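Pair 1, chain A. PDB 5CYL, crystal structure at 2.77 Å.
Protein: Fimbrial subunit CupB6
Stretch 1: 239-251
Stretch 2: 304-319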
# COMPACT_ATOMS: atom_id res chain seq x y z
N ARG A 239 -12.32 35.41 3.74
CA ARG A 239 -12.73 34.63 4.89
C ARG A 239 -11.99 33.31 4.79
O ARG A 239 -12.00 32.66 3.77
CB ARG A 239 -14.24 34.42 4.89
CG ARG A 239 -15.05 35.70 4.96
CD ARG A 239 -14.90 36.35 6.33
NE ARG A 239 -15.55 37.66 6.41
CZ ARG A 239 -14.89 38.82 6.45
NH1 ARG A 239 -13.56 38.83 6.42
NH2 ARG A 239 -15.55 39.97 6.54
N SER A 240 -11.35 32.89 5.88
CA SER A 240 -10.58 31.62 5.90
C SER A 240 -11.30 30.42 6.48
O SER A 240 -11.93 30.51 7.51
CB SER A 240 -9.28 31.80 6.64
OG SER A 240 -8.34 32.40 5.75
N PHE A 241 -11.22 29.31 5.77
CA PHE A 241 -11.78 28.03 6.21
C PHE A 241 -10.92 26.87 5.75
O PHE A 241 -10.12 27.01 4.85
CB PHE A 241 -13.23 27.87 5.78
CG PHE A 241 -13.44 27.84 4.30
CD1 PHE A 241 -13.22 28.96 3.53
CD2 PHE A 241 -13.89 26.68 3.70
CE1 PHE A 241 -13.43 28.91 2.15
CE2 PHE A 241 -14.13 26.61 2.33
CZ PHE A 241 -13.90 27.73 1.55
N ASP A 242 -11.08 25.72 6.38
CA ASP A 242 -10.33 24.52 6.04
C ASP A 242 -11.27 23.36 5.81
O ASP A 242 -12.22 23.16 6.57
CB ASP A 242 -9.38 24.20 7.19
CG ASP A 242 -8.29 23.27 6.78
OD1 ASP A 242 -8.52 22.10 6.64
OD2 ASP A 242 -7.18 23.69 6.64
N ILE A 243 -11.01 22.58 4.77
CA ILE A 243 -11.75 21.33 4.55
C ILE A 243 -10.78 20.24 4.95
O ILE A 243 -9.69 20.14 4.40
CB ILE A 243 -12.21 21.14 3.11
CG1 ILE A 243 -13.22 22.24 2.73
CG2 ILE A 243 -12.83 19.76 2.91
CD1 ILE A 243 -13.70 22.13 1.31
N SER A 244 -11.15 19.44 5.94
CA SER A 244 -10.25 18.44 6.47
C SER A 244 -10.80 17.00 6.58
O SER A 244 -11.99 16.77 6.67
CB SER A 244 -9.75 18.92 7.82
OG SER A 244 -8.85 17.99 8.35
N LEU A 245 -9.89 16.05 6.56
CA LEU A 245 -10.20 14.63 6.72
C LEU A 245 -9.35 14.12 7.87
O LEU A 245 -8.21 14.58 8.04
CB LEU A 245 -9.85 13.84 5.46
CG LEU A 245 -10.76 13.98 4.24
CD1 LEU A 245 -10.10 13.36 3.03
CD2 LEU A 245 -12.11 13.31 4.49
N SER A 246 -9.86 13.18 8.65
CA SER A 246 -9.04 12.64 9.77
C SER A 246 -9.07 11.15 9.82
O SER A 246 -9.84 10.50 9.11
CB SER A 246 -9.45 13.26 11.09
OG SER A 246 -10.86 13.14 11.19
N GLU A 247 -8.18 10.60 10.63
CA GLU A 247 -7.99 9.16 10.72
C GLU A 247 -7.48 8.57 9.40
O GLU A 247 -7.83 7.47 9.01
CB GLU A 247 -9.29 8.47 11.16
CG GLU A 247 -9.73 8.83 12.56
CD GLU A 247 -10.95 8.06 13.02
OE1 GLU A 247 -11.42 7.15 12.29
OE2 GLU A 247 -11.45 8.38 14.11
N CYS A 248 -6.63 9.33 8.74
CA CYS A 248 -6.03 8.93 7.47
C CYS A 248 -5.00 7.84 7.66
O CYS A 248 -4.17 7.91 8.56
CB CYS A 248 -5.31 10.12 6.86
SG CYS A 248 -6.46 11.38 6.25
N ALA A 249 -5.00 6.87 6.77
CA ALA A 249 -3.91 5.86 6.71
C ALA A 249 -2.59 6.52 6.39
O ALA A 249 -2.59 7.51 5.68
CB ALA A 249 -4.23 4.80 5.66
N ALA A 250 -1.47 5.98 6.88
CA ALA A 250 -0.18 6.70 6.73
C ALA A 250 0.12 7.15 5.30
O ALA A 250 0.62 8.24 5.10
CB ALA A 250 0.98 5.88 7.28
N LEU A 251 -0.20 6.29 4.34
CA LEU A 251 0.13 6.49 2.93
C LEU A 251 -1.01 7.02 2.08
O LEU A 251 -0.89 7.10 0.87
CB LEU A 251 0.57 5.16 2.34
CG LEU A 251 2.06 4.97 2.13
CD1 LEU A 251 2.89 5.52 3.26
CD2 LEU A 251 2.30 3.48 1.95
N PRO A 304 -4.75 18.14 -4.97
CA PRO A 304 -4.15 17.36 -3.91
C PRO A 304 -4.26 18.05 -2.54
O PRO A 304 -4.27 19.28 -2.44
CB PRO A 304 -2.68 17.27 -4.34
CG PRO A 304 -2.43 18.52 -5.08
CD PRO A 304 -3.71 18.69 -5.87
N MET A 305 -4.33 17.24 -1.49
CA MET A 305 -4.45 17.75 -0.13
C MET A 305 -3.15 17.60 0.64
O MET A 305 -2.39 16.69 0.40
CB MET A 305 -5.59 17.05 0.60
CG MET A 305 -6.92 17.28 -0.03
SD MET A 305 -8.23 16.31 0.67
CE MET A 305 -8.44 17.09 2.29
N ARG A 306 -2.96 18.50 1.59
CA ARG A 306 -1.80 18.47 2.44
C ARG A 306 -1.97 17.37 3.52
O ARG A 306 -3.10 17.15 4.03
CB ARG A 306 -1.59 19.81 3.07
CG ARG A 306 -0.62 19.78 4.24
CD ARG A 306 -0.39 21.16 4.81
NE ARG A 306 -1.64 21.77 5.26
CZ ARG A 306 -1.75 23.05 5.60
NH1 ARG A 306 -2.91 23.50 6.00
NH2 ARG A 306 -0.72 23.88 5.49
N ARG A 307 -0.88 16.67 3.83
CA ARG A 307 -0.92 15.64 4.86
C ARG A 307 -0.20 16.11 6.10
O ARG A 307 0.96 16.48 6.02
CB ARG A 307 -0.33 14.34 4.38
CG ARG A 307 -1.23 13.60 3.40
CD ARG A 307 -2.51 13.00 4.00
NE ARG A 307 -2.37 12.70 5.43
CZ ARG A 307 -2.04 11.53 5.96
NH1 ARG A 307 -1.80 10.50 5.17
NH2 ARG A 307 -1.95 11.36 7.29
N VAL A 308 -0.89 16.15 7.23
CA VAL A 308 -0.26 16.51 8.51
C VAL A 308 -0.75 15.55 9.60
O VAL A 308 -1.95 15.41 9.81
CB VAL A 308 -0.58 17.94 8.95
CG1 VAL A 308 0.61 18.50 9.68
CG2 VAL A 308 -0.92 18.83 7.77
N GLY A 309 0.18 14.84 10.26
CA GLY A 309 -0.21 13.78 11.20
C GLY A 309 -1.16 12.78 10.56
O GLY A 309 -0.94 12.33 9.47
N ASP A 310 -2.27 12.51 11.24
CA ASP A 310 -3.27 11.58 10.77
C ASP A 310 -4.38 12.20 9.93
O ASP A 310 -5.31 11.51 9.53
CB ASP A 310 -3.91 10.88 11.98
CG ASP A 310 -2.94 9.96 12.69
OD1 ASP A 310 -1.90 9.61 12.07
OD2 ASP A 310 -3.22 9.62 13.86
N SER A 311 -4.28 13.50 9.66
CA SER A 311 -5.31 14.19 8.89
C SER A 311 -4.81 14.87 7.61
O SER A 311 -3.66 15.25 7.50
CB SER A 311 -6.09 15.18 9.77
OG SER A 311 -5.18 15.99 10.42
N ALA A 312 -5.69 14.99 6.64
CA ALA A 312 -5.42 15.67 5.40
C ALA A 312 -6.37 16.86 5.28
O ALA A 312 -7.55 16.75 5.49
CB ALA A 312 -5.61 14.72 4.25
N ASP A 313 -5.84 18.01 4.90
CA ASP A 313 -6.66 19.21 4.77
C ASP A 313 -6.33 20.05 3.54
O ASP A 313 -5.23 20.00 3.01
CB ASP A 313 -6.55 20.08 6.02
CG ASP A 313 -5.29 20.88 6.06
OD1 ASP A 313 -4.19 20.27 6.05
OD2 ASP A 313 -5.39 22.13 6.08
N LEU A 314 -7.30 20.82 3.09
CA LEU A 314 -7.05 21.86 2.11
C LEU A 314 -7.35 23.22 2.73
O LEU A 314 -8.50 23.49 3.11
CB LEU A 314 -7.89 21.66 0.85
CG LEU A 314 -7.55 22.57 -0.32
CD1 LEU A 314 -6.14 22.34 -0.79
CD2 LEU A 314 -8.53 22.36 -1.46
N PRO A 315 -6.34 24.08 2.86
CA PRO A 315 -6.58 25.42 3.37
C PRO A 315 -7.24 26.31 2.31
O PRO A 315 -6.81 26.30 1.16
CB PRO A 315 -5.19 25.92 3.73
CG PRO A 315 -4.24 25.08 2.91
CD PRO A 315 -4.92 23.73 2.85
N LEU A 316 -8.27 27.05 2.69
CA LEU A 316 -9.03 27.85 1.75
C LEU A 316 -9.40 29.23 2.29
O LEU A 316 -9.56 29.41 3.49
CB LEU A 316 -10.29 27.12 1.31
CG LEU A 316 -10.14 25.80 0.56
CD1 LEU A 316 -11.44 25.02 0.54
CD2 LEU A 316 -9.67 26.02 -0.86
N SER A 317 -9.55 30.18 1.39
CA SER A 317 -10.09 31.50 1.72
C SER A 317 -11.09 31.91 0.64
O SER A 317 -10.94 31.57 -0.52
CB SER A 317 -8.97 32.54 1.85
OG SER A 317 -8.54 32.98 0.58
N ALA A 318 -12.12 32.63 1.04
CA ALA A 318 -13.19 33.02 0.11
C ALA A 318 -13.56 34.50 0.20
O ALA A 318 -13.42 35.11 1.26
CB ALA A 318 -14.41 32.15 0.34
N ALA A 319 -14.00 35.05 -0.92
CA ALA A 319 -14.43 36.45 -0.97
C ALA A 319 -15.40 36.66 -2.10
O ALA A 319 -15.51 35.84 -3.02
CB ALA A 319 -13.26 37.40 -1.09

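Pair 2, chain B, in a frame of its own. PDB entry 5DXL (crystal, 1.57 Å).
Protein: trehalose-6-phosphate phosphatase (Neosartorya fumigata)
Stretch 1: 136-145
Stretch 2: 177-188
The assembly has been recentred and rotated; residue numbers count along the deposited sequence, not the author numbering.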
# COMPACT_ATOMS: atom_id res chain seq x y z
N ARG B 136 4.42 5.56 -16.61
CA ARG B 136 3.37 6.58 -16.50
C ARG B 136 3.76 7.63 -15.47
O ARG B 136 3.71 8.84 -15.73
CB ARG B 136 2.03 5.95 -16.10
CG ARG B 136 0.85 6.93 -16.15
CD ARG B 136 -0.28 6.53 -15.18
NE ARG B 136 -0.65 5.13 -15.30
CZ ARG B 136 -1.51 4.65 -16.19
NH1 ARG B 136 -2.09 5.48 -17.04
NH2 ARG B 136 -1.79 3.35 -16.22
N VAL B 137 4.18 7.17 -14.31
CA VAL B 137 4.37 8.08 -13.20
C VAL B 137 5.80 8.08 -12.68
O VAL B 137 6.23 9.03 -12.02
CB VAL B 137 3.39 7.75 -12.09
CG1 VAL B 137 3.07 8.99 -11.31
CG2 VAL B 137 2.10 7.23 -12.70
N ALA B 138 6.56 7.03 -12.96
CA ALA B 138 7.93 6.99 -12.47
C ALA B 138 8.93 7.01 -13.60
O ALA B 138 8.73 6.36 -14.62
CB ALA B 138 8.14 5.78 -11.60
N LEU B 139 10.02 7.74 -13.41
CA LEU B 139 11.10 7.78 -14.40
C LEU B 139 12.34 7.19 -13.78
O LEU B 139 12.71 7.56 -12.67
CB LEU B 139 11.36 9.22 -14.86
CG LEU B 139 10.22 9.96 -15.57
CD1 LEU B 139 10.65 11.36 -15.96
CD2 LEU B 139 9.77 9.19 -16.77
N THR B 140 12.97 6.26 -14.48
CA THR B 140 14.10 5.54 -13.90
C THR B 140 15.33 5.57 -14.80
O THR B 140 15.25 5.26 -15.99
CB THR B 140 13.73 4.07 -13.60
OG1 THR B 140 12.55 4.05 -12.78
CG2 THR B 140 14.86 3.39 -12.84
N TRP B 141 16.46 5.97 -14.23
CA TRP B 141 17.73 5.94 -14.95
C TRP B 141 18.49 4.68 -14.56
O TRP B 141 18.79 4.48 -13.39
CB TRP B 141 18.55 7.20 -14.64
CG TRP B 141 19.78 7.30 -15.48
CD1 TRP B 141 19.83 7.30 -16.84
CD2 TRP B 141 21.14 7.41 -15.02
NE1 TRP B 141 21.14 7.41 -17.27
CE2 TRP B 141 21.95 7.48 -16.17
CE3 TRP B 141 21.74 7.47 -13.76
CZ2 TRP B 141 23.34 7.60 -16.09
CZ3 TRP B 141 23.12 7.59 -13.69
CH2 TRP B 141 23.90 7.65 -14.84
N HIS B 142 18.77 3.82 -15.54
CA HIS B 142 19.45 2.54 -15.32
C HIS B 142 20.90 2.62 -15.74
O HIS B 142 21.19 3.15 -16.80
CB HIS B 142 18.78 1.41 -16.13
CG HIS B 142 17.37 1.08 -15.72
ND1 HIS B 142 17.08 0.06 -14.84
CD2 HIS B 142 16.18 1.61 -16.09
CE1 HIS B 142 15.77 -0.01 -14.68
NE2 HIS B 142 15.20 0.91 -15.43
N TYR B 143 21.82 2.07 -14.95
CA TYR B 143 23.23 2.13 -15.33
C TYR B 143 24.06 0.89 -14.99
O TYR B 143 25.29 0.96 -14.90
CB TYR B 143 23.87 3.38 -14.71
CG TYR B 143 23.80 3.44 -13.21
CD1 TYR B 143 24.82 2.89 -12.43
CD2 TYR B 143 22.74 4.05 -12.56
CE1 TYR B 143 24.77 2.94 -11.05
CE2 TYR B 143 22.67 4.10 -11.18
CZ TYR B 143 23.69 3.55 -10.43
OH TYR B 143 23.64 3.60 -9.06
N ARG B 144 23.42 -0.27 -14.84
CA ARG B 144 24.18 -1.48 -14.50
C ARG B 144 25.22 -1.84 -15.55
O ARG B 144 26.25 -2.40 -15.21
CB ARG B 144 23.23 -2.67 -14.29
CG ARG B 144 23.94 -3.96 -13.86
CD ARG B 144 24.75 -3.73 -12.58
NE ARG B 144 25.59 -4.85 -12.20
CZ ARG B 144 26.91 -4.90 -12.40
NH1 ARG B 144 27.53 -3.88 -12.99
NH2 ARG B 144 27.61 -5.96 -12.02
N ARG B 145 24.98 -1.49 -16.81
CA ARG B 145 25.90 -1.87 -17.88
C ARG B 145 27.06 -0.89 -17.97
O ARG B 145 28.03 -1.13 -18.69
CB ARG B 145 25.17 -1.97 -19.22
CG ARG B 145 24.17 -3.12 -19.31
CD ARG B 145 24.85 -4.48 -19.23
NE ARG B 145 25.78 -4.68 -20.35
CZ ARG B 145 25.45 -5.19 -21.54
NH1 ARG B 145 24.20 -5.59 -21.79
NH2 ARG B 145 26.37 -5.32 -22.48
N GLY B 177 17.98 2.75 -6.45
CA GLY B 177 17.94 1.30 -6.52
C GLY B 177 19.36 0.80 -6.69
O GLY B 177 20.30 1.59 -6.66
N LYS B 178 19.54 -0.51 -6.86
CA LYS B 178 20.88 -1.09 -6.84
C LYS B 178 21.82 -0.42 -7.85
O LYS B 178 22.91 0.05 -7.49
CB LYS B 178 20.81 -2.61 -7.10
CG LYS B 178 22.17 -3.31 -7.26
CD LYS B 178 23.17 -2.96 -6.15
CE LYS B 178 22.64 -3.27 -4.75
NZ LYS B 178 22.31 -2.02 -3.99
N ALA B 179 21.36 -0.36 -9.09
CA ALA B 179 22.06 0.33 -10.17
C ALA B 179 21.03 1.19 -10.91
O ALA B 179 20.95 1.16 -12.14
CB ALA B 179 22.72 -0.67 -11.12
N ASN B 180 20.22 1.93 -10.15
CA ASN B 180 19.30 2.86 -10.80
C ASN B 180 18.98 4.06 -9.92
O ASN B 180 19.21 4.05 -8.70
CB ASN B 180 18.00 2.14 -11.25
CG ASN B 180 17.02 1.84 -10.10
OD1 ASN B 180 16.70 2.69 -9.27
ND2 ASN B 180 16.48 0.62 -10.10
N LEU B 181 18.47 5.11 -10.56
CA LEU B 181 17.89 6.25 -9.88
C LEU B 181 16.46 6.39 -10.36
O LEU B 181 16.21 6.32 -11.55
CB LEU B 181 18.65 7.54 -10.20
CG LEU B 181 20.02 7.81 -9.61
CD1 LEU B 181 20.39 9.26 -9.95
CD2 LEU B 181 19.99 7.59 -8.11
N GLU B 182 15.54 6.63 -9.44
CA GLU B 182 14.13 6.77 -9.82
C GLU B 182 13.54 8.05 -9.23
O GLU B 182 13.83 8.40 -8.09
CB GLU B 182 13.34 5.56 -9.35
CG GLU B 182 11.85 5.61 -9.65
CD GLU B 182 11.15 4.35 -9.18
OE1 GLU B 182 11.84 3.33 -8.95
OE2 GLU B 182 9.92 4.36 -9.04
N VAL B 183 12.74 8.75 -10.03
CA VAL B 183 11.96 9.87 -9.53
C VAL B 183 10.49 9.53 -9.69
O VAL B 183 10.06 9.09 -10.75
CB VAL B 183 12.28 11.18 -10.27
CG1 VAL B 183 11.53 12.33 -9.64
CG2 VAL B 183 13.79 11.44 -10.24
N ARG B 184 9.73 9.74 -8.63
CA ARG B 184 8.30 9.46 -8.64
C ARG B 184 7.57 10.36 -7.65
O ARG B 184 8.19 10.93 -6.75
CB ARG B 184 8.07 7.99 -8.29
CG ARG B 184 8.39 7.71 -6.85
CD ARG B 184 8.33 6.25 -6.52
NE ARG B 184 8.35 6.08 -5.08
CZ ARG B 184 8.30 4.90 -4.47
NH1 ARG B 184 8.24 3.79 -5.19
NH2 ARG B 184 8.31 4.84 -3.15
N PRO B 185 6.25 10.50 -7.80
CA PRO B 185 5.53 11.37 -6.88
C PRO B 185 5.54 10.83 -5.45
O PRO B 185 5.59 9.61 -5.25
CB PRO B 185 4.10 11.36 -7.43
CG PRO B 185 4.27 11.02 -8.85
CD PRO B 185 5.39 10.01 -8.89
N THR B 186 5.47 11.73 -4.48
CA THR B 186 5.42 11.31 -3.08
C THR B 186 4.17 10.48 -2.78
O THR B 186 4.17 9.66 -1.86
CB THR B 186 5.49 12.53 -2.13
OG1 THR B 186 4.40 13.41 -2.42
CG2 THR B 186 6.80 13.27 -2.33
N PHE B 187 3.10 10.65 -3.57
CA PHE B 187 1.86 9.93 -3.25
C PHE B 187 1.90 8.42 -3.56
O PHE B 187 0.97 7.69 -3.23
CB PHE B 187 0.65 10.58 -3.95
CG PHE B 187 0.69 10.58 -5.47
CD1 PHE B 187 0.60 9.40 -6.19
CD2 PHE B 187 0.74 11.78 -6.16
CE1 PHE B 187 0.60 9.41 -7.58
CE2 PHE B 187 0.74 11.79 -7.55
CZ PHE B 187 0.67 10.60 -8.25
N VAL B 188 3.00 7.96 -4.15
CA VAL B 188 3.18 6.54 -4.45
C VAL B 188 3.48 5.74 -3.18
O VAL B 188 3.17 4.55 -3.09
CB VAL B 188 4.32 6.35 -5.49
CG1 VAL B 188 4.74 4.89 -5.60
CG2 VAL B 188 3.89 6.90 -6.84
O HOH W 1 12.12 2.04 -11.06
O HOH W 2 21.76 4.72 -7.61
O HOH W 3 25.43 2.45 -7.51

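An antiparallel pair of strands fixes its backbone far more tightly than its side chains, and the two pairs compared here make the point well. Fourteen central residues superpose with an RMSD of 0.7 Å, and in each pair the strands run in nearly opposite directions, 163° in pair 1 and 169° in pair 2. The register matches as well: I243(A) faces L314(A) as L139(B) faces V183(B), and L245(A) faces A312(A) as W141(B) faces L181(B). Each of these is a hydrogen-bonded pair. L314(A) N donates to I243(A) O at 2.8 Å, and its counterpart V183(B) N donates to L139(B) O at 2.9 Å; L245(A) N reaches A312(A) O at 2.7 Å, just as W141(B) N reaches L181(B) O at 2.7 Å.

The matched residues on this face are apolar in both pairs, but their bulk is divided differently. At the I243(A)/L139(B) position the side chains are nearly equivalent, both with chi1 in m and chi2 in t; across from them L314(A) (chi1 t, chi2 p) matches the shorter V183(B) (chi1 t). One step along, L245(A) sits across from the small A312(A), their CB atoms 4.5 Å apart, and M305(A) adds to the packing, its CE 4.1 Å from L245(A) CD1. Pair 2 places a larger residue on each strand, and W141(B) CE3 approaches L181(B) CD1 at 4.4 Å. F241(A) and V137(B) also coincide in backbone. The F241(A) ring receives L316(A) CB over one face, 3.8 Å from the ring centroid; V137(B), in the loop before the strand, puts CG1 3.4 Å from P185(B) CG. Neither L316(A) nor P185(B) has a matched counterpart.

The other face is more polar, and here the chemistry also differs. D242(A) matches A138(B), and D313(A) matches E182(B). In pair 1 two acids meet, with D242(A) OD2 2.4 Å from D313(A) OD2; R306(A) NH1 also forms a salt bridge to D313(A) OD2 at 2.8 Å. In pair 2 A138(B) brings only a methyl, and A138(B) CB lies 3.4 Å from E182(B) OE2. At the neighbouring match, S244(A) CB lies 3.9 Å from D313(A) CB, while T140(B) and E182(B) are joined by a water, 2.7 Å from T140(B) OG1 and donating to E182(B) OE1 at 2.5 Å. S311(A) and N180(B) coincide too: S244(A) OG lies 4.2 Å from S311(A) CB, and T140(B) CG2 lies 3.7 Å from N180(B) CB. The same ladder carries two close acids in pair 1 and, at a different matched position, a water bridge in pair 2.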